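PDB 6D8V: probable chemoreceptor (Methyl-accepting chemotaxis) transmembrane protein from Rhizobium meliloti, which probably senses quaternary ammonium compounds through a periplasmic double-Cache domain and passes the signal across the membrane to steer chemotaxis. Local coordinates for residues D21-V26 with Y250-P255. Sequence-based numbering, arbitrary orientation.
Sequences DIAGSV and YPFSLP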
loop_
_atom_site.group_PDB
_atom_site.type_symbol
_atom_site.label_atom_id
_atom_site.label_comp_id
_atom_site.label_asym_id
_atom_site.label_seq_id
_atom_site.Cartn_x
_atom_site.Cartn_y
_atom_site.Cartn_z
ATOM N N ASP A 21 13.583 2.419 5.278
ATOM C CA ASP A 21 12.857 1.316 5.890
ATOM C C ASP A 21 11.521 1.082 5.197
ATOM O O ASP A 21 11.206 -0.056 4.831
ATOM C CB ASP A 21 12.662 1.575 7.380
ATOM C CG ASP A 21 12.165 0.354 8.114
ATOM O OD1 ASP A 21 11.027 -0.082 7.845
ATOM O OD2 ASP A 21 12.924 -0.190 8.941
ATOM N N ILE A 22 10.727 2.140 4.995
ATOM C CA ILE A 22 9.468 1.978 4.277
ATOM C C ILE A 22 9.734 1.499 2.854
ATOM O O ILE A 22 9.117 0.541 2.370
ATOM C CB ILE A 22 8.658 3.288 4.293
ATOM C CG1 ILE A 22 8.308 3.677 5.725
ATOM C CG2 ILE A 22 7.369 3.123 3.505
ATOM C CD1 ILE A 22 7.555 2.604 6.452
ATOM N N ALA A 23 10.660 2.158 2.156
ATOM C CA ALA A 23 10.936 1.782 0.770
ATOM C C ALA A 23 11.426 0.339 0.667
ATOM O O ALA A 23 11.068 -0.383 -0.271
ATOM C CB ALA A 23 11.951 2.749 0.166
ATOM N N GLY A 24 12.237 -0.100 1.629
ATOM C CA GLY A 24 12.671 -1.485 1.631
ATOM C C GLY A 24 11.518 -2.444 1.827
ATOM O O GLY A 24 11.303 -3.358 1.027
ATOM N N SER A 25 10.752 -2.248 2.902
ATOM C CA SER A 25 9.564 -3.063 3.122
ATOM C C SER A 25 8.673 -3.099 1.878
ATOM O O SER A 25 8.251 -4.181 1.445
ATOM C CB SER A 25 8.794 -2.541 4.335
ATOM O OG SER A 25 9.645 -2.420 5.459
ATOM N N VAL A 26 8.397 -1.931 1.277
ATOM C CA VAL A 26 7.559 -1.883 0.077
ATOM C C VAL A 26 8.186 -2.695 -1.049
ATOM O O VAL A 26 7.533 -3.559 -1.654
ATOM C CB VAL A 26 7.316 -0.431 -0.370
ATOM C CG1 VAL A 26 6.734 -0.433 -1.782
ATOM C CG2 VAL A 26 6.351 0.272 0.580
ATOM N N TYR A 250 9.524 15.011 3.369
ATOM C CA TYR A 250 10.653 14.295 2.772
ATOM C C TYR A 250 10.112 13.292 1.761
ATOM O O TYR A 250 9.714 12.175 2.121
ATOM C CB TYR A 250 11.488 13.605 3.853
ATOM C CG TYR A 250 12.828 13.069 3.414
ATOM C CD1 TYR A 250 13.967 13.874 3.444
ATOM C CD2 TYR A 250 12.970 11.744 3.010
ATOM C CE1 TYR A 250 15.201 13.382 3.062
ATOM C CE2 TYR A 250 14.201 11.242 2.626
ATOM C CZ TYR A 250 15.314 12.059 2.650
ATOM O OH TYR A 250 16.544 11.550 2.262
ATOM N N PRO A 251 10.058 13.669 0.484
ATOM C CA PRO A 251 9.671 12.703 -0.549
ATOM C C PRO A 251 10.724 11.622 -0.701
ATOM O O PRO A 251 11.912 11.844 -0.453
ATOM C CB PRO A 251 9.562 13.557 -1.819
ATOM C CG PRO A 251 10.359 14.777 -1.538
ATOM C CD PRO A 251 10.243 15.023 -0.062
ATOM N N PHE A 252 10.269 10.435 -1.098
ATOM C CA PHE A 252 11.174 9.328 -1.377
ATOM C C PHE A 252 10.480 8.351 -2.317
ATOM O O PHE A 252 9.304 8.030 -2.129
ATOM C CB PHE A 252 11.614 8.625 -0.086
ATOM C CG PHE A 252 10.497 7.931 0.640
ATOM C CD1 PHE A 252 9.611 8.652 1.419
ATOM C CD2 PHE A 252 10.339 6.560 0.543
ATOM C CE1 PHE A 252 8.589 8.023 2.087
ATOM C CE2 PHE A 252 9.315 5.919 1.208
ATOM C CZ PHE A 252 8.440 6.654 1.987
ATOM N N SER A 253 11.218 7.884 -3.324
ATOM C CA SER A 253 10.667 6.990 -4.337
ATOM C C SER A 253 10.495 5.573 -3.808
ATOM O O SER A 253 11.354 5.047 -3.094
ATOM C CB SER A 253 11.569 6.951 -5.570
ATOM O OG SER A 253 11.347 8.079 -6.395
ATOM N N LEU A 254 9.451 4.924 -4.205
ATOM C CA LEU A 254 9.204 3.631 -3.715
ATOM C C LEU A 254 9.685 2.798 -4.795
ATOM O O LEU A 254 9.574 3.198 -5.896
ATOM C CB LEU A 254 7.743 3.411 -3.608
ATOM C CG LEU A 254 6.968 4.181 -2.593
ATOM C CD1 LEU A 254 5.615 3.620 -2.641
ATOM C CD2 LEU A 254 7.549 3.944 -1.265
ATOM N N PRO A 255 10.283 1.586 -4.435
ATOM C CA PRO A 255 11.029 0.970 -5.486
ATOM C C PRO A 255 10.453 0.531 -6.757
ATOM O O PRO A 255 11.057 0.972 -7.714
ATOM C CB PRO A 255 11.362 -0.312 -4.857
ATOM C CG PRO A 255 11.857 0.110 -3.619
ATOM C CD PRO A 255 10.624 0.736 -3.209
#
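A23 lies beside L254 where the helix segment 21-26 runs past the segment 250-255, which is largely strand, with the CA atoms of A23 and L254 5.2 Å apart. The two axes approach to 8.3 Å and point almost the same way, at 15° to one another, so the strand accompanies the helix instead of crossing it. With no hydrogen bond joining the segments, the contact illustrates how a long helix seats against a sheet through small and apolar groups. F252 supplies the aromatic member of the set. Its CG is held between the backbone N and the carbonyl carbon (chi1 66°), and the ring extends toward the helix, where CG2 of I22 meets CZ at the ring edge, 4.0 Å away. A23 adds its methyl beside the same ring, CB to CD2 4.2 Å, and the small size of this residue is consistent with the close approach of the strand. That methyl also faces the carbonyl O of S253 and the CD of P255. An alanine in place of F252 would probably leave I22 CG2 and A23 CB without their aromatic partner and open a gap between helix and strand. Further on, V26 divides its two methyls: CG2 lies 4.3 Å from CD2 of L254, while CG1 turns to CD of P255. Within the helix, S25 folds its hydroxyl back onto the carbonyl O of D21, OG to O 2.9 Å, on the opposite face of the carbonyl plane from its own backbone N. W261 and V263 of the adjoining strand 259-268 and A19 of the helix also touch F252. The arrangement is typical of double-Cache (dCache) sensor domains, in which a long N-terminal helix spans both modules; here it packs on the four-stranded antiparallel sheet of the second module, remote from the 1,1-dimethyl-prolinium pocket in the first.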